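Local coordinates for endoribonuclease PemK (Escherichia coli, PDB 1M1F), which acts as the toxin of a type II toxin-antitoxin system, probably as an endoribonuclease, and maintains its plasmid by killing plasmid-less daughter cells, at residues L26-A31 against E100-L105; A55-S60 against L105-T110; V59-V64 against G70-D75. All coordinates share one frame; numbering follows the deposited sequence.

Interactions 1 and 3 are buried, whereas interaction 2 is only partly so. Helix 95-106 and the residues up to the C-terminus take part in interactions 1 and 2, which share L105 and both touch the second subunit, while interactions 2 and 3 both draw on strand 58-60. Chemistry follows place in the fold: interaction 1 is aliphatic packing of the helix on the sheet, interaction 2 sets one phenyl ring against residues 107 and 108, and interaction 3 pairs two strands by backbone hydrogen bonds with apolar packing on one face. The contacts also touch one another, with R104 NE bonded to G56 O between interactions 1 and 2, and C74 N to F57 O between interactions 2 and 3.

Interaction 1. Residues L26-A31 against E100-L105; sequences LIVTPA and EVLGRL
L26 and V28 meet V101, L102 and L105 through branched aliphatic groups alone, and no flat group presents a face or an edge in this contact. The planar groups of 100-105 lie well off it: the E100 carboxylate and the R104 guanidinium form a salt bridge one helical turn apart, R104 NH1 to E100 OE1 at 3.4 Å. At the end of the strand, L26 extends tip to tip toward V101. Its CG lies opposite the backbone N (chi1 179°), which carries CD2 to both branches of the valine, 3.9 Å from V101 CG2 and 4.1 Å from V101 CG1. V28, where the chain has left the strand, offers both methyls to L105, and CG1 also to L102. L105 CD1 comes head-on to this pair, 3.8 Å from V28 CG2 and 3.9 Å from V28 CG1. L102 behaves differently, sliding past V28 in the opposite direction, with its CD2 4.1 Å from V28 CG1. The spacings are those of ordinary van der Waals packing, and no hydrogen bond crosses between the segments. V101 and L105, linked by the helical bond from L105 N to V101 O, stand one turn apart and so face L26 and V28 in succession. The contact seats the C-terminal helix on the antiparallel sheet of this PemK/MazF-family toxin. Around it, V43 of strand 41-46 touches L26, V28 and V101, and I6 of strand 5-10 flanks L26. V101 also reaches V72 and C74 of strand 71-79, so helix 95-106 spans several strands, while L109 of the second subunit packs on V28, L102 and L105.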
loop_
_atom_site.group_PDB
_atom_site.type_symbol
_atom_site.label_atom_id
_atom_site.label_comp_id
_atom_site.label_asym_id
_atom_site.label_seq_id
_atom_site.Cartn_x
_atom_site.Cartn_y
_atom_site.Cartn_z
ATOM N N LEU A 26 -3.512 -7.043 8.320
ATOM C CA LEU A 26 -2.708 -8.212 7.978
ATOM C C LEU A 26 -1.389 -7.783 7.363
ATOM O O LEU A 26 -1.381 -7.017 6.403
ATOM C CB LEU A 26 -3.481 -9.088 6.990
ATOM C CG LEU A 26 -2.795 -10.357 6.482
ATOM C CD1 LEU A 26 -2.517 -11.306 7.641
ATOM C CD2 LEU A 26 -3.642 -11.027 5.420
ATOM N N ILE A 27 -0.275 -8.275 7.897
ATOM C CA ILE A 27 1.042 -7.918 7.376
ATOM C C ILE A 27 1.331 -8.666 6.083
ATOM O O ILE A 27 1.243 -9.889 6.013
ATOM C CB ILE A 27 2.140 -8.171 8.442
ATOM C CG1 ILE A 27 1.878 -7.276 9.672
ATOM C CG2 ILE A 27 3.535 -7.916 7.855
ATOM C CD1 ILE A 27 2.946 -7.292 10.764
ATOM N N VAL A 28 1.665 -7.902 5.050
ATOM C CA VAL A 28 1.963 -8.417 3.713
ATOM C C VAL A 28 3.446 -8.704 3.484
ATOM O O VAL A 28 3.799 -9.662 2.802
ATOM C CB VAL A 28 1.501 -7.375 2.651
ATOM C CG1 VAL A 28 1.933 -7.748 1.235
ATOM C CG2 VAL A 28 -0.008 -7.192 2.721
ATOM N N THR A 29 4.307 -7.855 4.030
ATOM C CA THR A 29 5.739 -7.948 3.784
ATOM C C THR A 29 6.420 -8.927 4.729
ATOM O O THR A 29 5.947 -9.151 5.842
ATOM C CB THR A 29 6.372 -6.550 3.916
ATOM O OG1 THR A 29 5.686 -5.807 4.937
ATOM C CG2 THR A 29 6.170 -5.725 2.650
ATOM N N PRO A 30 7.546 -9.497 4.299
ATOM C CA PRO A 30 8.259 -10.480 5.127
ATOM C C PRO A 30 9.058 -9.863 6.254
ATOM O O PRO A 30 9.348 -8.671 6.268
ATOM C CB PRO A 30 9.224 -11.151 4.156
ATOM C CG PRO A 30 9.325 -10.270 2.988
ATOM C CD PRO A 30 8.209 -9.272 3.005
ATOM N N ALA A 31 9.452 -10.719 7.192
ATOM C CA ALA A 31 10.200 -10.312 8.369
ATOM C C ALA A 31 11.419 -9.430 8.087
ATOM O O ALA A 31 11.605 -8.419 8.756
ATOM C CB ALA A 31 10.632 -11.551 9.140
ATOM N N GLU A 100 -3.901 -16.374 -0.748
ATOM C CA GLU A 100 -5.023 -15.787 -1.478
ATOM C C GLU A 100 -4.889 -14.253 -1.509
ATOM O O GLU A 100 -5.141 -13.609 -2.539
ATOM C CB GLU A 100 -6.363 -16.204 -0.861
ATOM C CG GLU A 100 -7.517 -16.007 -1.826
ATOM C CD GLU A 100 -8.791 -16.723 -1.436
ATOM O OE1 GLU A 100 -9.728 -16.689 -2.264
ATOM O OE2 GLU A 100 -8.856 -17.320 -0.348
ATOM N N VAL A 101 -4.489 -13.669 -0.379
ATOM C CA VAL A 101 -4.267 -12.228 -0.274
ATOM C C VAL A 101 -3.136 -11.776 -1.210
ATOM O O VAL A 101 -3.275 -10.795 -1.950
ATOM C CB VAL A 101 -4.001 -11.847 1.196
ATOM C CG1 VAL A 101 -3.504 -10.421 1.337
ATOM C CG2 VAL A 101 -5.268 -12.037 1.998
ATOM N N LEU A 102 -2.019 -12.489 -1.189
ATOM C CA LEU A 102 -0.910 -12.181 -2.088
ATOM C C LEU A 102 -1.354 -12.263 -3.552
ATOM O O LEU A 102 -0.944 -11.447 -4.374
ATOM C CB LEU A 102 0.281 -13.100 -1.829
ATOM C CG LEU A 102 0.980 -12.950 -0.481
ATOM C CD1 LEU A 102 2.023 -14.042 -0.366
ATOM C CD2 LEU A 102 1.616 -11.579 -0.295
ATOM N N GLY A 103 -2.185 -13.248 -3.879
ATOM C CA GLY A 103 -2.715 -13.379 -5.223
ATOM C C GLY A 103 -3.511 -12.162 -5.651
ATOM O O GLY A 103 -3.377 -11.694 -6.780
ATOM N N ARG A 104 -4.361 -11.650 -4.765
ATOM C CA ARG A 104 -5.146 -10.459 -5.093
ATOM C C ARG A 104 -4.218 -9.260 -5.300
ATOM O O ARG A 104 -4.373 -8.516 -6.257
ATOM C CB ARG A 104 -6.164 -10.107 -3.999
ATOM C CG ARG A 104 -7.362 -11.032 -3.794
ATOM C CD ARG A 104 -7.824 -11.772 -4.966
ATOM N NE ARG A 104 -9.253 -12.056 -4.878
ATOM C CZ ARG A 104 -9.787 -13.265 -4.769
ATOM N NH1 ARG A 104 -9.023 -14.353 -4.691
ATOM N NH2 ARG A 104 -11.106 -13.377 -4.729
ATOM N N LEU A 105 -3.243 -9.080 -4.418
ATOM C CA LEU A 105 -2.329 -7.950 -4.539
ATOM C C LEU A 105 -1.492 -8.036 -5.812
ATOM O O LEU A 105 -1.148 -7.004 -6.414
ATOM C CB LEU A 105 -1.418 -7.879 -3.315
ATOM C CG LEU A 105 -2.124 -7.362 -2.055
ATOM C CD1 LEU A 105 -1.356 -7.727 -0.795
ATOM C CD2 LEU A 105 -2.324 -5.854 -2.120
#

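Interaction 2. Residues A55-S60 against L105-T110; sequences AGFAVS and LSTILT
F57 reaches T107 and I108 because its ring carbon CG is set opposite the carbonyl carbon (chi1 -71°), which lets the far end of the phenyl ring come close to 105-110. On the other side I108 holds CG2 in the same relation to its own carbonyl carbon, with CG1 taking the tighter place between backbone N and carbonyl (chi1 52°). The methyl CG2 thereby meets the far end of the ring, 3.7 Å from F57 CZ, on an oblique approach. T107 arrives at the ring edge instead: its OG1 lies near the ring plane, 3.7 Å from F57 CE1. That hydroxyl is engaged with R104 O one turn back in the helix, a bond that keeps its rotation set beside the ring. Residues 105-110 stay coiled in helix-like turns: L105 O accepts from both I108 N and L109 N, and T110 OG1 donates to S106 O at 2.7 Å in the carbonyl plane. F33 of the second subunit meets the F57 ring with the two planes nearly perpendicular, and also packs on I108, placing the contact at the homodimer interface. F57 itself occupies a type II' turn from A55 to A58, with G56 at positive phi and backbone bonds in both directions between A55 and A58, the pattern of a tight two-residue beta-hairpin turn.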
loop_
_atom_site.group_PDB
_atom_site.type_symbol
_atom_site.label_atom_id
_atom_site.label_comp_id
_atom_site.label_asym_id
_atom_site.label_seq_id
_atom_site.Cartn_x
_atom_site.Cartn_y
_atom_site.Cartn_z
ATOM N N ALA A 55 -14.975 -12.342 -2.400
ATOM C CA ALA A 55 -15.499 -11.773 -3.626
ATOM C C ALA A 55 -14.605 -10.610 -4.023
ATOM O O ALA A 55 -14.402 -9.678 -3.245
ATOM C CB ALA A 55 -16.920 -11.311 -3.416
ATOM N N GLY A 56 -14.047 -10.669 -5.221
ATOM C CA GLY A 56 -13.171 -9.615 -5.691
ATOM C C GLY A 56 -11.982 -9.458 -4.766
ATOM O O GLY A 56 -11.347 -10.438 -4.407
ATOM N N PHE A 57 -11.683 -8.228 -4.358
ATOM C CA PHE A 57 -10.529 -7.965 -3.480
ATOM C C PHE A 57 -10.758 -8.320 -2.015
ATOM O O PHE A 57 -9.830 -8.248 -1.212
ATOM C CB PHE A 57 -10.091 -6.504 -3.600
ATOM C CG PHE A 57 -9.445 -6.179 -4.920
ATOM C CD1 PHE A 57 -8.193 -6.665 -5.242
ATOM C CD2 PHE A 57 -10.094 -5.381 -5.837
ATOM C CE1 PHE A 57 -7.607 -6.358 -6.446
ATOM C CE2 PHE A 57 -9.508 -5.080 -7.046
ATOM C CZ PHE A 57 -8.270 -5.567 -7.345
ATOM N N ALA A 58 -11.974 -8.710 -1.660
ATOM C CA ALA A 58 -12.300 -9.047 -0.281
ATOM C C ALA A 58 -12.157 -10.545 -0.030
ATOM O O ALA A 58 -12.885 -11.350 -0.605
ATOM C CB ALA A 58 -13.700 -8.582 0.041
ATOM N N VAL A 59 -11.207 -10.922 0.816
ATOM C CA VAL A 59 -10.948 -12.317 1.133
ATOM C C VAL A 59 -11.473 -12.638 2.514
ATOM O O VAL A 59 -11.070 -12.031 3.498
ATOM C CB VAL A 59 -9.440 -12.608 1.069
ATOM C CG1 VAL A 59 -9.154 -14.017 1.545
ATOM C CG2 VAL A 59 -8.924 -12.395 -0.345
ATOM N N SER A 60 -12.380 -13.599 2.578
ATOM C CA SER A 60 -13.023 -13.947 3.827
ATOM C C SER A 60 -12.100 -14.677 4.802
ATOM O O SER A 60 -11.294 -15.521 4.402
ATOM C CB SER A 60 -14.255 -14.813 3.543
ATOM O OG SER A 60 -14.853 -15.219 4.758
ATOM N N LEU A 105 -3.243 -9.080 -4.418
ATOM C CA LEU A 105 -2.329 -7.950 -4.539
ATOM C C LEU A 105 -1.492 -8.036 -5.812
ATOM O O LEU A 105 -1.148 -7.004 -6.414
ATOM C CB LEU A 105 -1.418 -7.879 -3.315
ATOM C CG LEU A 105 -2.124 -7.362 -2.055
ATOM C CD1 LEU A 105 -1.356 -7.727 -0.795
ATOM C CD2 LEU A 105 -2.324 -5.854 -2.120
ATOM N N SER A 106 -1.180 -9.256 -6.238
ATOM C CA SER A 106 -0.391 -9.463 -7.444
ATOM C C SER A 106 -1.080 -8.879 -8.672
ATOM O O SER A 106 -0.416 -8.432 -9.608
ATOM C CB SER A 106 -0.113 -10.949 -7.671
ATOM O OG SER A 106 0.879 -11.102 -8.677
ATOM N N THR A 107 -2.406 -8.858 -8.674
ATOM C CA THR A 107 -3.132 -8.338 -9.826
ATOM C C THR A 107 -3.046 -6.835 -9.979
ATOM O O THR A 107 -3.312 -6.330 -11.069
ATOM C CB THR A 107 -4.633 -8.743 -9.810
ATOM O OG1 THR A 107 -5.345 -8.073 -8.754
ATOM C CG2 THR A 107 -4.818 -10.249 -9.614
ATOM N N ILE A 108 -2.684 -6.128 -8.912
ATOM C CA ILE A 108 -2.634 -4.658 -8.978
ATOM C C ILE A 108 -1.268 -4.039 -8.709
ATOM O O ILE A 108 -1.033 -2.896 -9.093
ATOM C CB ILE A 108 -3.690 -3.997 -8.038
ATOM C CG1 ILE A 108 -3.601 -4.531 -6.603
ATOM C CG2 ILE A 108 -5.080 -4.155 -8.610
ATOM C CD1 ILE A 108 -4.353 -3.688 -5.615
ATOM N N LEU A 109 -0.400 -4.734 -7.979
ATOM C CA LEU A 109 0.927 -4.208 -7.651
ATOM C C LEU A 109 2.078 -4.769 -8.500
ATOM O O LEU A 109 3.243 -4.704 -8.081
ATOM C CB LEU A 109 1.216 -4.473 -6.176
ATOM C CG LEU A 109 0.192 -3.937 -5.178
ATOM C CD1 LEU A 109 0.735 -4.180 -3.797
ATOM C CD2 LEU A 109 -0.162 -2.463 -5.375
ATOM N N THR A 110 1.773 -5.271 -9.695
ATOM C CA THR A 110 2.785 -5.911 -10.541
ATOM C C THR A 110 2.439 -5.789 -12.018
ATOM O O THR A 110 1.405 -5.261 -12.423
ATOM C CB THR A 110 2.962 -7.435 -10.196
ATOM O OG1 THR A 110 1.948 -8.229 -10.837
ATOM C CG2 THR A 110 2.766 -7.731 -8.712
ATOM O OXT THR A 110 3.209 -6.270 -12.857
#

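Interaction 3. Residues V59-V64 against G70-D75; sequences VSLDGV and GVVRCD
V59, L61, V72 and C74 form the apolar centre of this hairpin contact. L61 sets CG opposite its carbonyl carbon (chi1 -63°) and crosses V72 at about a right angle, which lays CD2 3.7 Å from V72 CG2, while V59 CG2 rests 3.8 Å from C74 SG. V59 and V72 are also an antiparallel hydrogen-bonded pair, their side chains on one face of the sheet. Their backbones are joined twice: V59 N donates to V72 O at 3.0 Å, and V72 N to V59 O at 2.8 Å. S60 and V71, the next, non-hydrogen-bonded pair, turn to the opposite face. Beyond them G70 O accepts from L61 N at 3.0 Å, and the L61 side chain lies against the same oxygen. At the polar edge S60 OG takes the N-H of D62 in an ST turn and is bonded as well to A52 O. Further along, R73 grips D75 side-on through NE and NH2, one nitrogen to each carboxylate oxygen. Strand 58-60 is outermost within this chain, and strand 71-79 joins it to strand 41-46, where V43 touches V72. Helix 95-106 lies over the V59 and C74 side, bringing E100 to V59 and V101 to C74.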
loop_
_atom_site.group_PDB
_atom_site.type_symbol
_atom_site.label_atom_id
_atom_site.label_comp_id
_atom_site.label_asym_id
_atom_site.label_seq_id
_atom_site.Cartn_x
_atom_site.Cartn_y
_atom_site.Cartn_z
ATOM N N VAL A 59 -11.207 -10.922 0.816
ATOM C CA VAL A 59 -10.948 -12.317 1.133
ATOM C C VAL A 59 -11.473 -12.638 2.514
ATOM O O VAL A 59 -11.070 -12.031 3.498
ATOM C CB VAL A 59 -9.440 -12.608 1.069
ATOM C CG1 VAL A 59 -9.154 -14.017 1.545
ATOM C CG2 VAL A 59 -8.924 -12.395 -0.345
ATOM N N SER A 60 -12.380 -13.599 2.578
ATOM C CA SER A 60 -13.023 -13.947 3.827
ATOM C C SER A 60 -12.100 -14.677 4.802
ATOM O O SER A 60 -11.294 -15.521 4.402
ATOM C CB SER A 60 -14.255 -14.813 3.543
ATOM O OG SER A 60 -14.853 -15.219 4.758
ATOM N N LEU A 61 -12.223 -14.315 6.079
ATOM C CA LEU A 61 -11.515 -14.999 7.166
ATOM C C LEU A 61 -12.374 -16.070 7.868
ATOM O O LEU A 61 -11.945 -16.680 8.855
ATOM C CB LEU A 61 -11.068 -13.985 8.212
ATOM C CG LEU A 61 -10.066 -12.930 7.767
ATOM C CD1 LEU A 61 -9.857 -11.930 8.882
ATOM C CD2 LEU A 61 -8.752 -13.533 7.331
ATOM N N ASP A 62 -13.578 -16.301 7.367
ATOM C CA ASP A 62 -14.500 -17.259 7.981
ATOM C C ASP A 62 -14.051 -18.715 7.821
ATOM O O ASP A 62 -13.589 -19.112 6.768
ATOM C CB ASP A 62 -15.878 -17.092 7.337
ATOM C CG ASP A 62 -17.025 -17.305 8.308
ATOM O OD1 ASP A 62 -16.808 -17.302 9.538
ATOM O OD2 ASP A 62 -18.202 -17.458 7.920
ATOM N N GLY A 63 -14.185 -19.492 8.892
ATOM C CA GLY A 63 -13.942 -20.924 8.849
ATOM C C GLY A 63 -12.504 -21.418 8.843
ATOM O O GLY A 63 -12.263 -22.589 8.550
ATOM N N VAL A 64 -11.553 -20.546 9.178
ATOM C CA VAL A 64 -10.134 -20.902 9.115
ATOM C C VAL A 64 -9.465 -21.100 10.485
ATOM O O VAL A 64 -8.267 -21.324 10.557
ATOM C CB VAL A 64 -9.335 -19.876 8.237
ATOM C CG1 VAL A 64 -10.014 -19.703 6.896
ATOM C CG2 VAL A 64 -9.211 -18.523 8.905
ATOM N N GLY A 70 -14.309 -11.280 9.713
ATOM C CA GLY A 70 -14.475 -10.320 8.643
ATOM C C GLY A 70 -13.789 -10.704 7.361
ATOM O O GLY A 70 -13.648 -11.885 7.037
ATOM N N VAL A 71 -13.390 -9.682 6.613
ATOM C CA VAL A 71 -12.742 -9.882 5.328
ATOM C C VAL A 71 -11.508 -9.012 5.241
ATOM O O VAL A 71 -11.448 -7.918 5.826
ATOM C CB VAL A 71 -13.684 -9.539 4.140
ATOM C CG1 VAL A 71 -14.909 -10.447 4.139
ATOM C CG2 VAL A 71 -14.120 -8.081 4.164
ATOM N N VAL A 72 -10.524 -9.504 4.506
ATOM C CA VAL A 72 -9.316 -8.749 4.248
ATOM C C VAL A 72 -9.533 -7.919 2.988
ATOM O O VAL A 72 -9.877 -8.459 1.935
ATOM C CB VAL A 72 -8.112 -9.682 4.018
ATOM C CG1 VAL A 72 -6.837 -8.863 3.790
ATOM C CG2 VAL A 72 -7.949 -10.660 5.171
ATOM N N ARG A 73 -9.329 -6.609 3.096
ATOM C CA ARG A 73 -9.525 -5.705 1.968
ATOM C C ARG A 73 -8.209 -5.543 1.222
ATOM O O ARG A 73 -7.412 -4.636 1.509
ATOM C CB ARG A 73 -10.077 -4.368 2.460
ATOM C CG ARG A 73 -11.508 -4.470 2.972
ATOM C CD ARG A 73 -12.535 -4.724 1.875
ATOM N NE ARG A 73 -12.354 -3.821 0.732
ATOM C CZ ARG A 73 -13.160 -2.805 0.427
ATOM N NH1 ARG A 73 -14.235 -2.549 1.162
ATOM N NH2 ARG A 73 -12.900 -2.045 -0.634
ATOM N N CYS A 74 -7.987 -6.429 0.258
ATOM C CA CYS A 74 -6.716 -6.499 -0.448
ATOM C C CYS A 74 -6.489 -5.323 -1.375
ATOM O O CYS A 74 -5.374 -5.109 -1.847
ATOM C CB CYS A 74 -6.609 -7.806 -1.233
ATOM S SG CYS A 74 -6.762 -9.303 -0.242
ATOM N N ASP A 75 -7.549 -4.572 -1.637
ATOM C CA ASP A 75 -7.463 -3.378 -2.469
ATOM C C ASP A 75 -6.954 -2.145 -1.723
ATOM O O ASP A 75 -6.791 -1.102 -2.349
ATOM C CB ASP A 75 -8.804 -3.062 -3.143
ATOM C CG ASP A 75 -9.983 -3.037 -2.187
ATOM O OD1 ASP A 75 -9.916 -3.589 -1.071
ATOM O OD2 ASP A 75 -11.066 -2.499 -2.511
#